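Local coordinates for protein CsuC (Acinetobacter baumannii, PDB 6FJY) that serves as the chaperone of archaic Csu pili, holding the tip adhesin subunit CsuE in a pre-assembly complex, probably in the periplasm, at residues Glu85-Leu90 / Pro119-Gly124. Sequence-based numbering, arbitrary orientation.
Sequences EQSYRL and PLFAYG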
ATOM      1  N   GLU A  85       7.389  10.643  14.867  1.00 61.66           N
ATOM      2  CA  GLU A  85       6.951  10.244  13.538  1.00 62.83           C
ATOM      3  C   GLU A  85       7.571  11.188  12.508  1.00 57.24           C
ATOM      4  O   GLU A  85       7.186  12.360  12.423  1.00 44.70           O
ATOM      5  CB  GLU A  85       5.428  10.277  13.453  1.00 60.70           C
ATOM      6  CG  GLU A  85       4.884   9.926  12.076  1.00 58.18           C
ATOM      7  CD  GLU A  85       3.400  10.074  11.995  1.00 50.04           C
ATOM      8  OE1 GLU A  85       2.926  11.237  11.996  1.00 46.37           O
ATOM      9  OE2 GLU A  85       2.696   9.034  11.948  1.00 52.42           O
ATOM     10  N   GLN A  86       8.514  10.671  11.721  1.00 53.55           N
ATOM     11  CA  GLN A  86       9.151  11.434  10.650  1.00 49.89           C
ATOM     12  C   GLN A  86       8.391  11.240   9.342  1.00 47.96           C
ATOM     13  O   GLN A  86       8.033  10.112   8.975  1.00 36.27           O
ATOM     14  CB  GLN A  86      10.607  11.016  10.447  1.00 54.66           C
ATOM     15  CG  GLN A  86      11.486  11.127  11.663  1.00 78.56           C
ATOM     16  CD  GLN A  86      11.791  12.561  12.061  1.00 79.14           C
ATOM     17  OE1 GLN A  86      11.484  13.507  11.335  1.00 79.95           O
ATOM     18  NE2 GLN A  86      12.398  12.723  13.226  1.00 81.70           N
ATOM     19  N   SER A  87       8.153  12.345   8.649  1.00 56.53           N
ATOM     20  CA  SER A  87       7.352  12.372   7.439  1.00 57.28           C
ATOM     21  C   SER A  87       8.257  12.539   6.228  1.00 51.83           C
ATOM     22  O   SER A  87       9.247  13.271   6.277  1.00 35.60           O
ATOM     23  CB  SER A  87       6.339  13.510   7.501  1.00 65.28           C
ATOM     24  OG  SER A  87       5.584  13.420   8.698  1.00 67.60           O
ATOM     25  N   TYR A  88       7.920  11.848   5.146  1.00 55.42           N
ATOM     26  CA  TYR A  88       8.688  11.901   3.916  1.00 47.15           C
ATOM     27  C   TYR A  88       7.718  11.790   2.747  1.00 54.94           C
ATOM     28  O   TYR A  88       6.574  11.356   2.908  1.00 37.96           O
ATOM     29  CB  TYR A  88       9.704  10.758   3.835  1.00 43.72           C
ATOM     30  CG  TYR A  88      10.657  10.658   4.985  1.00 48.65           C
ATOM     31  CD1 TYR A  88      10.302   9.959   6.138  1.00 43.83           C
ATOM     32  CD2 TYR A  88      11.927  11.212   4.916  1.00 51.98           C
ATOM     33  CE1 TYR A  88      11.169   9.838   7.195  1.00 60.03           C
ATOM     34  CE2 TYR A  88      12.809  11.089   5.977  1.00 62.88           C
ATOM     35  CZ  TYR A  88      12.417  10.405   7.117  1.00 61.48           C
ATOM     36  OH  TYR A  88      13.280  10.290   8.172  1.00 52.58           O
ATOM     37  N   ARG A  89       8.192  12.130   1.550  1.00 55.50           N
ATOM     38  CA  ARG A  89       7.431  11.896   0.326  1.00 49.79           C
ATOM     39  C   ARG A  89       8.278  10.999  -0.552  1.00 46.42           C
ATOM     40  O   ARG A  89       9.438  11.324  -0.830  1.00 45.62           O
ATOM     41  CB  ARG A  89       7.110  13.185  -0.432  1.00 44.92           C
ATOM     42  CG  ARG A  89       6.248  14.210   0.324  1.00 66.14           C
ATOM     43  CD  ARG A  89       4.832  13.773   0.648  1.00 70.23           C
ATOM     44  NE  ARG A  89       4.021  13.497  -0.524  1.00 66.72           N
ATOM     45  CZ  ARG A  89       2.702  13.360  -0.494  1.00 65.41           C
ATOM     46  NH1 ARG A  89       2.037  13.485   0.648  1.00 63.25           N
ATOM     47  NH2 ARG A  89       2.047  13.085  -1.607  1.00 77.58           N
ATOM     48  N   LEU A  90       7.715   9.857  -0.944  1.00 55.34           N
ATOM     49  CA  LEU A  90       8.311   8.999  -1.957  1.00 48.93           C
ATOM     50  C   LEU A  90       7.858   9.503  -3.324  1.00 51.55           C
ATOM     51  O   LEU A  90       6.653   9.655  -3.560  1.00 33.36           O
ATOM     52  CB  LEU A  90       7.879   7.552  -1.740  1.00 53.99           C
ATOM     53  CG  LEU A  90       8.175   6.567  -2.869  1.00 46.03           C
ATOM     54  CD1 LEU A  90       9.647   6.498  -3.137  1.00 37.77           C
ATOM     55  CD2 LEU A  90       7.606   5.192  -2.566  1.00 45.65           C
ATOM     56  N   PRO A 119       2.966   9.213   0.342  1.00 51.59           N
ATOM     57  CA  PRO A 119       3.357   9.562   1.712  1.00 45.78           C
ATOM     58  C   PRO A 119       4.078   8.405   2.384  1.00 48.74           C
ATOM     59  O   PRO A 119       3.658   7.247   2.307  1.00 33.89           O
ATOM     60  CB  PRO A 119       2.016   9.842   2.391  1.00 42.12           C
ATOM     61  CG  PRO A 119       1.063   8.894   1.683  1.00 44.79           C
ATOM     62  CD  PRO A 119       1.530   8.871   0.250  1.00 50.73           C
ATOM     63  N   LEU A 120       5.151   8.737   3.083  1.00 51.33           N
ATOM     64  CA  LEU A 120       5.990   7.751   3.745  1.00 50.19           C
ATOM     65  C   LEU A 120       6.272   8.209   5.169  1.00 36.74           C
ATOM     66  O   LEU A 120       6.643   9.368   5.386  1.00 34.11           O
ATOM     67  CB  LEU A 120       7.289   7.577   2.973  1.00 42.61           C
ATOM     68  CG  LEU A 120       8.299   6.652   3.633  1.00 51.04           C
ATOM     69  CD1 LEU A 120       7.781   5.189   3.677  1.00 42.00           C
ATOM     70  CD2 LEU A 120       9.599   6.767   2.912  1.00 44.17           C
ATOM     71  N   PHE A 121       6.056   7.323   6.138  1.00 50.53           N
ATOM     72  CA  PHE A 121       6.286   7.657   7.539  1.00 51.82           C
ATOM     73  C   PHE A 121       7.208   6.648   8.201  1.00 45.81           C
ATOM     74  O   PHE A 121       7.015   5.441   8.073  1.00 43.86           O
ATOM     75  CB  PHE A 121       4.982   7.724   8.320  1.00 46.10           C
ATOM     76  CG  PHE A 121       4.046   8.764   7.812  1.00 50.16           C
ATOM     77  CD1 PHE A 121       4.225  10.088   8.148  1.00 50.78           C
ATOM     78  CD2 PHE A 121       2.969   8.417   7.006  1.00 41.64           C
ATOM     79  CE1 PHE A 121       3.358  11.070   7.680  1.00 53.61           C
ATOM     80  CE2 PHE A 121       2.107   9.395   6.534  1.00 44.61           C
ATOM     81  CZ  PHE A 121       2.298  10.719   6.879  1.00 44.95           C
ATOM     82  N   ALA A 122       8.176   7.158   8.962  1.00 51.40           N
ATOM     83  CA  ALA A 122       9.083   6.327   9.736  1.00 59.19           C
ATOM     84  C   ALA A 122       9.029   6.721  11.212  1.00 57.94           C
ATOM     85  O   ALA A 122       8.806   7.887  11.562  1.00 42.92           O
ATOM     86  CB  ALA A 122      10.511   6.424   9.184  1.00 48.25           C
ATOM     87  N   TYR A 123       9.226   5.732  12.079  1.00 52.11           N
ATOM     88  CA  TYR A 123       8.917   5.863  13.495  1.00 62.44           C
ATOM     89  C   TYR A 123      10.146   5.607  14.346  1.00 61.78           C
ATOM     90  O   TYR A 123      10.874   4.633  14.129  1.00 43.89           O
ATOM     91  CB  TYR A 123       7.776   4.914  13.896  1.00 58.02           C
ATOM     92  CG  TYR A 123       6.492   5.324  13.228  1.00 54.51           C
ATOM     93  CD1 TYR A 123       5.681   6.294  13.801  1.00 48.29           C
ATOM     94  CD2 TYR A 123       6.117   4.788  11.992  1.00 54.17           C
ATOM     95  CE1 TYR A 123       4.517   6.699  13.175  1.00 51.31           C
ATOM     96  CE2 TYR A 123       4.947   5.187  11.355  1.00 47.29           C
ATOM     97  CZ  TYR A 123       4.164   6.151  11.940  1.00 43.07           C
ATOM     98  OH  TYR A 123       3.004   6.566  11.336  1.00 44.61           O
ATOM     99  N   GLY A 124      10.376   6.505  15.297  1.00 60.70           N
ATOM    100  CA  GLY A 124      11.326   6.270  16.354  1.00 73.28           C
ATOM    101  C   GLY A 124      10.744   5.375  17.427  1.00 69.75           C
ATOM    102  O   GLY A 124       9.601   4.929  17.357  1.00 57.22           O
TER
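Glu85 OE2 is held by one hydrogen bond, donated by Tyr123 OH across the strand pair at 2.6 Å, on the lone pair that faces away from the other oxygen. Lys171 adds a weak, long ion pair to OE2, and the other oxygen, OE1, accepts the backbone N-H of Phe172. CG of Glu85 stands anti to the backbone N (chi1 178°) and the chain runs on extended beside the Tyr123 ring, CG lying 3.4 Å from Tyr123 CE1; carboxylate and ring planes are turned 59° apart. An anionic Glu85 would probably be stabilised by this surround. On the same face, Ser87 OG sits at the edge of the Phe121 ring, 3.4 Å from CE1, and Phe172 stacks on that ring. Beyond them the guanidinium of Arg89, its chain bent at chi2 and chi3, has Pro119 N over one face. NH2 of Arg89 bonds Ser117 and forms a salt bridge to the backbone of the partner protein, and Pro119 packs on an aromatic side chain of that protein, so this end of the face takes part in subunit binding.

In this PapD-like N-terminal domain, an immunoglobulin-like beta sandwich, strands 85-95 and 109-123 pair antiparallel, the first also bonded to strand 31-41. Gln86 with Ala122 and Tyr88 with Leu120 are the hydrogen-bonded pairs: Gln86 N reaches Ala122 O at 2.8 Å, nearly along the C=O axis, whereas Leu120 N approaches Tyr88 O from above the carbonyl plane at 3.0 Å. On the face carrying Tyr88, the CB atoms of Tyr88 and Leu120 touch at 4.1 Å, and Ala122 CB meets Tyr88 CE1 at 4.0 Å. The phenol oxygen of Tyr88 is hydrogen-bonded to Glu54, while Leu120 packs on Leu74 of strand 69-76.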